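Local coordinates for protein tryptophanyl-tRNA synthetase (Cryptosporidium parvum Iowa II, PDB 3HV0) that probably catalyses the ATP-driven attachment of L-tryptophan to tRNA(Trp), as a class I aminoacyl-tRNA synthetase whose synthetase part makes up this chain, at residues 169-174 against 201-206; 181-186 against 234-239. All coordinates share one frame; numbering follows the deposited sequence.

Contact 1: residues 169-174 against 201-206. With TRP (tryptophan), chain C.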
loop_
_atom_site.group_PDB
_atom_site.type_symbol
_atom_site.label_atom_id
_atom_site.label_comp_id
_atom_site.label_asym_id
_atom_site.label_seq_id
_atom_site.Cartn_x
_atom_site.Cartn_y
_atom_site.Cartn_z
ATOM N N LEU A 169 -0.805 -5.917 -4.315
ATOM C CA LEU A 169 -1.490 -5.465 -5.531
ATOM C C LEU A 169 -2.180 -6.613 -6.292
ATOM O O LEU A 169 -3.290 -6.448 -6.815
ATOM C CB LEU A 169 -0.497 -4.723 -6.438
ATOM C CG LEU A 169 -0.089 -3.317 -5.977
ATOM C CD1 LEU A 169 1.092 -2.803 -6.792
ATOM C CD2 LEU A 169 -1.279 -2.337 -6.063
ATOM N N ARG A 170 -1.513 -7.765 -6.355
ATOM C CA ARG A 170 -2.041 -8.961 -7.015
ATOM C C ARG A 170 -3.250 -9.558 -6.299
ATOM O O ARG A 170 -4.187 -10.035 -6.930
ATOM C CB ARG A 170 -0.956 -10.024 -7.112
ATOM C CG ARG A 170 0.075 -9.743 -8.166
ATOM C CD ARG A 170 1.266 -10.687 -8.026
ATOM N NE ARG A 170 2.356 -10.335 -8.947
ATOM C CZ ARG A 170 3.640 -10.177 -8.607
ATOM N NH1 ARG A 170 4.046 -10.345 -7.369
ATOM N NH2 ARG A 170 4.537 -9.853 -9.526
ATOM N N ILE A 171 -3.228 -9.543 -4.981
ATOM C CA ILE A 171 -4.391 -9.947 -4.184
ATOM C C ILE A 171 -5.545 -8.947 -4.346
ATOM O O ILE A 171 -6.688 -9.331 -4.474
ATOM C CB ILE A 171 -4.035 -10.037 -2.692
ATOM C CG1 ILE A 171 -3.013 -11.158 -2.441
ATOM C CG2 ILE A 171 -5.300 -10.267 -1.859
ATOM C CD1 ILE A 171 -2.266 -11.003 -1.138
ATOM N N GLU A 172 -5.235 -7.660 -4.344
ATOM C CA GLU A 172 -6.267 -6.620 -4.398
ATOM C C GLU A 172 -7.039 -6.631 -5.698
ATOM O O GLU A 172 -8.254 -6.431 -5.705
ATOM C CB GLU A 172 -5.656 -5.247 -4.136
ATOM C CG GLU A 172 -5.328 -5.082 -2.687
ATOM C CD GLU A 172 -4.660 -3.782 -2.343
ATOM O OE1 GLU A 172 -4.294 -2.992 -3.244
ATOM O OE2 GLU A 172 -4.486 -3.570 -1.115
ATOM N N LYS A 173 -6.343 -6.929 -6.792
ATOM C CA LYS A 173 -6.962 -6.956 -8.120
ATOM C C LYS A 173 -7.967 -8.097 -8.262
ATOM O O LYS A 173 -8.867 -8.031 -9.096
ATOM C CB LYS A 173 -5.878 -7.103 -9.184
ATOM C CG LYS A 173 -6.314 -6.752 -10.583
ATOM C CD LYS A 173 -5.132 -6.906 -11.513
ATOM C CE LYS A 173 -5.501 -6.698 -12.956
ATOM N NZ LYS A 173 -4.257 -6.574 -13.756
ATOM N N LYS A 174 -7.807 -9.126 -7.434
ATOM C CA LYS A 174 -8.659 -10.309 -7.480
ATOM C C LYS A 174 -9.819 -10.289 -6.474
ATOM O O LYS A 174 -10.671 -11.176 -6.527
ATOM C CB LYS A 174 -7.822 -11.572 -7.247
ATOM C CG LYS A 174 -6.812 -11.864 -8.328
ATOM C CD LYS A 174 -7.483 -12.253 -9.633
ATOM C CE LYS A 174 -6.478 -12.560 -10.731
ATOM N NZ LYS A 174 -7.180 -13.027 -11.951
ATOM N N GLN A 201 -1.960 -8.144 5.205
ATOM C CA GLN A 201 -1.793 -9.286 6.100
ATOM C C GLN A 201 -1.760 -10.605 5.378
ATOM O O GLN A 201 -1.154 -11.548 5.856
ATOM C CB GLN A 201 -2.915 -9.354 7.108
ATOM C CG GLN A 201 -2.727 -10.472 8.099
ATOM C CD GLN A 201 -3.296 -10.197 9.433
ATOM O OE1 GLN A 201 -3.705 -11.112 10.116
ATOM N NE2 GLN A 201 -3.343 -8.947 9.821
ATOM N N ALA A 202 -2.471 -10.689 4.261
ATOM C CA ALA A 202 -2.468 -11.887 3.433
ATOM C C ALA A 202 -1.092 -12.150 2.815
ATOM O O ALA A 202 -0.612 -13.269 2.842
ATOM C CB ALA A 202 -3.509 -11.772 2.360
ATOM N N ALA A 203 -0.454 -11.099 2.312
ATOM C CA ALA A 203 0.707 -11.201 1.429
ATOM C C ALA A 203 1.897 -12.052 1.935
ATOM O O ALA A 203 2.583 -12.688 1.130
ATOM C CB ALA A 203 1.184 -9.796 1.002
ATOM N N PRO A 204 2.171 -12.033 3.247
ATOM C CA PRO A 204 3.276 -12.868 3.708
ATOM C C PRO A 204 2.973 -14.365 3.713
ATOM O O PRO A 204 3.914 -15.173 3.845
ATOM C CB PRO A 204 3.547 -12.363 5.133
ATOM C CG PRO A 204 2.931 -10.988 5.191
ATOM C CD PRO A 204 1.753 -11.056 4.275
ATOM N N ALA A 205 1.708 -14.761 3.557
ATOM C CA ALA A 205 1.409 -16.206 3.413
ATOM C C ALA A 205 1.823 -16.772 2.027
ATOM O O ALA A 205 1.582 -17.938 1.739
ATOM C CB ALA A 205 -0.030 -16.490 3.705
ATOM N N PHE A 206 2.422 -15.948 1.165
ATOM C CA PHE A 206 2.968 -16.440 -0.112
ATOM C C PHE A 206 4.460 -16.222 -0.143
ATOM O O PHE A 206 4.916 -15.121 0.158
ATOM C CB PHE A 206 2.396 -15.704 -1.316
ATOM C CG PHE A 206 0.915 -15.824 -1.474
ATOM C CD1 PHE A 206 0.325 -17.059 -1.574
ATOM C CD2 PHE A 206 0.126 -14.698 -1.592
ATOM C CE1 PHE A 206 -1.037 -17.177 -1.728
ATOM C CE2 PHE A 206 -1.229 -14.810 -1.767
ATOM C CZ PHE A 206 -1.818 -16.052 -1.818
HETATM N N TRP C . -3.573 -8.325 12.770
HETATM C CA TRP C . -3.067 -9.329 13.752
HETATM C C TRP C . -3.461 -8.918 15.163
HETATM O O TRP C . -3.765 -7.736 15.408
HETATM C CB TRP C . -1.541 -9.528 13.651
HETATM C CG TRP C . -1.122 -10.496 12.570
HETATM C CD1 TRP C . -0.562 -10.186 11.354
HETATM C CD2 TRP C . -1.210 -11.929 12.607
HETATM N NE1 TRP C . -0.302 -11.328 10.647
HETATM C CE2 TRP C . -0.701 -12.411 11.384
HETATM C CE3 TRP C . -1.665 -12.846 13.550
HETATM C CZ2 TRP C . -0.638 -13.769 11.083
HETATM C CZ3 TRP C . -1.605 -14.194 13.246
HETATM C CH2 TRP C . -1.103 -14.643 12.014
HETATM O OXT TRP C . -3.487 -9.783 16.059
#
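With chi1 at -65°, I171 sets CG1 beside its backbone N, and an extended chi2 of 160° then carries CD1 straight out toward A202, A203 and F206. In the class I synthetase catalytic domain, with its Rossmann-type nucleotide-binding fold, this side chain joins helix 157-174 to the C-terminal part of helix 192-202 and the 3-10 segment 203-205. The single methyl does nearly all the work. I171 CD1 lies 3.8 Å from A202 CB and 4.2 Å from A203 CB. The third neighbour is the F206 ring, met at its edge and close to its plane, with CE2 4.0 Å from I171 CD1. No hydrogen bond crosses here; the four touching residues are buried, and the example illustrates how one branched side chain can be seated between small residues and an aromatic rim.

The helical segment at 201-202 also reaches the substrate. Q201 points away from helix 157-174, and Q201 CG lies 3.6 Å from NE1 of the bound tryptophan. On the far side of helix 157-174, K173 NZ is hydrogen-bonded to the backbone O atoms of F120 and K123 of the second subunit, so this helix also faces the dimer interface. Within the turn that presents F206, A205 N donates to A202 O at 2.8 Å.

Contact 2: residues 181-186 against 234-239. With TRP (tryptophan), chain C.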
loop_
_atom_site.group_PDB
_atom_site.type_symbol
_atom_site.label_atom_id
_atom_site.label_comp_id
_atom_site.label_asym_id
_atom_site.label_seq_id
_atom_site.Cartn_x
_atom_site.Cartn_y
_atom_site.Cartn_z
ATOM N N LYS A 181 -16.401 -6.501 2.338
ATOM C CA LYS A 181 -17.545 -6.277 3.227
ATOM C C LYS A 181 -18.079 -7.598 3.756
ATOM O O LYS A 181 -18.260 -7.769 4.956
ATOM C CB LYS A 181 -18.682 -5.558 2.510
ATOM C CG LYS A 181 -18.440 -4.095 2.195
ATOM C CD LYS A 181 -19.726 -3.488 1.647
ATOM C CE LYS A 181 -19.508 -2.152 0.982
ATOM N NZ LYS A 181 -20.798 -1.630 0.443
ATOM N N SER A 182 -18.315 -8.526 2.836
ATOM C CA SER A 182 -18.865 -9.835 3.159
ATOM C C SER A 182 -18.000 -10.611 4.168
ATOM O O SER A 182 -18.533 -11.277 5.046
ATOM C CB SER A 182 -19.046 -10.645 1.867
ATOM O OG SER A 182 -19.728 -11.867 2.093
ATOM N N ILE A 183 -16.683 -10.489 4.059
ATOM C CA ILE A 183 -15.746 -11.297 4.859
ATOM C C ILE A 183 -15.395 -10.673 6.216
ATOM O O ILE A 183 -15.367 -11.364 7.236
ATOM C CB ILE A 183 -14.442 -11.523 4.094
ATOM C CG1 ILE A 183 -14.675 -12.496 2.938
ATOM C CG2 ILE A 183 -13.371 -12.053 5.014
ATOM C CD1 ILE A 183 -13.536 -12.545 1.955
ATOM N N PHE A 184 -15.126 -9.372 6.217
ATOM C CA PHE A 184 -14.739 -8.649 7.436
ATOM C C PHE A 184 -15.884 -7.847 8.053
ATOM O O PHE A 184 -15.767 -7.328 9.158
ATOM C CB PHE A 184 -13.551 -7.734 7.124
ATOM C CG PHE A 184 -12.325 -8.486 6.689
ATOM C CD1 PHE A 184 -12.146 -8.828 5.366
ATOM C CD2 PHE A 184 -11.377 -8.883 7.605
ATOM C CE1 PHE A 184 -11.027 -9.541 4.950
ATOM C CE2 PHE A 184 -10.248 -9.596 7.193
ATOM C CZ PHE A 184 -10.082 -9.922 5.861
ATOM N N GLY A 185 -16.996 -7.756 7.348
ATOM C CA GLY A 185 -18.165 -7.062 7.877
ATOM C C GLY A 185 -18.054 -5.547 7.907
ATOM O O GLY A 185 -18.783 -4.886 8.651
ATOM N N PHE A 186 -17.174 -4.978 7.083
ATOM C CA PHE A 186 -17.046 -3.516 7.038
ATOM C C PHE A 186 -18.297 -2.911 6.410
ATOM O O PHE A 186 -19.163 -3.629 5.921
ATOM C CB PHE A 186 -15.808 -3.069 6.266
ATOM C CG PHE A 186 -14.498 -3.670 6.773
ATOM C CD1 PHE A 186 -14.316 -4.002 8.111
ATOM C CD2 PHE A 186 -13.445 -3.864 5.902
ATOM C CE1 PHE A 186 -13.119 -4.532 8.553
ATOM C CE2 PHE A 186 -12.252 -4.397 6.340
ATOM C CZ PHE A 186 -12.091 -4.732 7.674
ATOM N N PHE A 234 -7.114 -15.323 6.130
ATOM C CA PHE A 234 -6.517 -16.492 5.491
ATOM C C PHE A 234 -7.573 -17.388 4.821
ATOM O O PHE A 234 -7.243 -18.277 4.029
ATOM C CB PHE A 234 -5.650 -17.248 6.510
ATOM C CG PHE A 234 -4.623 -16.365 7.173
ATOM C CD1 PHE A 234 -3.644 -15.752 6.409
ATOM C CD2 PHE A 234 -4.670 -16.087 8.541
ATOM C CE1 PHE A 234 -2.711 -14.902 6.991
ATOM C CE2 PHE A 234 -3.741 -15.274 9.124
ATOM C CZ PHE A 234 -2.763 -14.670 8.351
ATOM N N ARG A 235 -8.842 -17.151 5.130
ATOM C CA ARG A 235 -9.921 -17.689 4.314
ATOM C C ARG A 235 -9.836 -16.996 2.959
ATOM O O ARG A 235 -9.852 -17.637 1.925
ATOM C CB ARG A 235 -11.276 -17.408 4.970
ATOM C CG ARG A 235 -12.300 -18.508 4.803
ATOM C CD ARG A 235 -13.478 -18.285 5.738
ATOM N NE ARG A 235 -14.438 -17.328 5.163
ATOM C CZ ARG A 235 -15.061 -16.348 5.831
ATOM N NH1 ARG A 235 -14.831 -16.136 7.135
ATOM N NH2 ARG A 235 -15.922 -15.565 5.170
ATOM N N MET A 236 -9.728 -15.669 2.986
ATOM C CA MET A 236 -9.669 -14.850 1.770
ATOM C C MET A 236 -8.461 -15.207 0.880
ATOM O O MET A 236 -8.605 -15.476 -0.301
ATOM C CB MET A 236 -9.609 -13.372 2.166
ATOM C CG MET A 236 -9.397 -12.405 1.011
ATOM S SD MET A 236 -8.646 -10.887 1.600
ATOM C CE MET A 236 -7.062 -11.515 2.211
ATOM N N VAL A 237 -7.277 -15.222 1.471
ATOM C CA VAL A 237 -6.064 -15.516 0.733
ATOM C C VAL A 237 -6.032 -16.961 0.179
ATOM O O VAL A 237 -5.435 -17.205 -0.861
ATOM C CB VAL A 237 -4.805 -15.226 1.580
ATOM C CG1 VAL A 237 -4.304 -16.498 2.257
ATOM C CG2 VAL A 237 -3.721 -14.627 0.700
ATOM N N ARG A 238 -6.683 -17.907 0.840
ATOM C CA ARG A 238 -6.793 -19.268 0.283
ATOM C C ARG A 238 -7.700 -19.320 -0.950
ATOM O O ARG A 238 -7.551 -20.182 -1.811
ATOM C CB ARG A 238 -7.298 -20.265 1.337
ATOM C CG ARG A 238 -6.205 -20.768 2.262
ATOM C CD ARG A 238 -6.757 -21.654 3.376
ATOM N NE ARG A 238 -7.456 -22.826 2.857
ATOM C CZ ARG A 238 -6.898 -24.007 2.592
ATOM N NH1 ARG A 238 -5.599 -24.221 2.788
ATOM N NH2 ARG A 238 -7.647 -24.994 2.122
ATOM N N ASP A 239 -8.656 -18.411 -1.015
ATOM C CA ASP A 239 -9.512 -18.305 -2.168
ATOM C C ASP A 239 -8.802 -17.643 -3.346
ATOM O O ASP A 239 -9.128 -17.966 -4.487
ATOM C CB ASP A 239 -10.792 -17.531 -1.827
ATOM C CG ASP A 239 -11.871 -18.419 -1.230
ATOM O OD1 ASP A 239 -11.574 -19.217 -0.315
ATOM O OD2 ASP A 239 -13.029 -18.319 -1.694
HETATM N N TRP C . -3.573 -8.325 12.770
HETATM C CA TRP C . -3.067 -9.329 13.752
HETATM C C TRP C . -3.461 -8.918 15.163
HETATM O O TRP C . -3.765 -7.736 15.408
HETATM C CB TRP C . -1.541 -9.528 13.651
HETATM C CG TRP C . -1.122 -10.496 12.570
HETATM C CD1 TRP C . -0.562 -10.186 11.354
HETATM C CD2 TRP C . -1.210 -11.929 12.607
HETATM N NE1 TRP C . -0.302 -11.328 10.647
HETATM C CE2 TRP C . -0.701 -12.411 11.384
HETATM C CE3 TRP C . -1.665 -12.846 13.550
HETATM C CZ2 TRP C . -0.638 -13.769 11.083
HETATM C CZ3 TRP C . -1.605 -14.194 13.246
HETATM C CH2 TRP C . -1.103 -14.643 12.014
HETATM O OXT TRP C . -3.487 -9.783 16.059
#
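I183 and M236 meet at the centre of a packing between the end of helix 177-184 and helix 231-240, two helices of the class I synthetase catalytic domain, the latter supplying F234 to the tryptophan pocket. The apolar part comes first. I183 CD1 rests 4.0 Å from M236 CB, the two side chains lying at about a right angle to each other. Because M236 holds CG anti to its backbone N (chi1 174°), its thioether runs on past the isoleucine toward F184. There M236 SD approaches the rim of the phenyl ring near its plane, 4.3 Å from F184 CE1, rather than sitting over a face. That ring also meets Y233.

A second kind of contact pairs hydrocarbon with charge. The R235 chain bends at chi3 (83°), turning its guanidinium back across I183 so that I183 CG2 lies over one face of the flat group; the closest pair is R235 NH2 with I183 CG1 at 4.0 Å. The two side chains run in opposite directions, and no hydrogen bond joins the segments.

Helix 177-184 closes with F184, and G185, with a positive phi of 74°, is the first residue to leave it. Just beyond it the F186 ring packs back on F184, whose CB stands 3.4 Å above the ring plane, toward its rim, and F195 completes an edge-to-face pair with F186. Farther round the helix, K181 NZ forms salt bridges with D188 of its own chain and D188 of the second subunit.

Ligand packing makes up the last group. F234 points away from helix 177-184 and offers the substrate its edge: F234 CZ comes to 3.6 Å from CZ2 of the bound tryptophan.

Contact 1 is wholly buried, whereas contact 2 is partly open, and their chemistry follows: methyl groups and a phenyl edge in the first, a thioether and a guanidinium face beside an isoleucine in the second. They adjoin through helix 192-202, which packs against helix 157-174 by way of I171 and against helix 231-240 by way of A202, whose CB lies 3.6 Å from M236 CE; V237 meets A202 and F206 as well. Each contact contributes one pocket residue, Q201 or F234, that touches the same tryptophan, and each has a lysine tied to the second subunit, K173 by hydrogen bonds to backbone oxygens and K181 by a salt bridge.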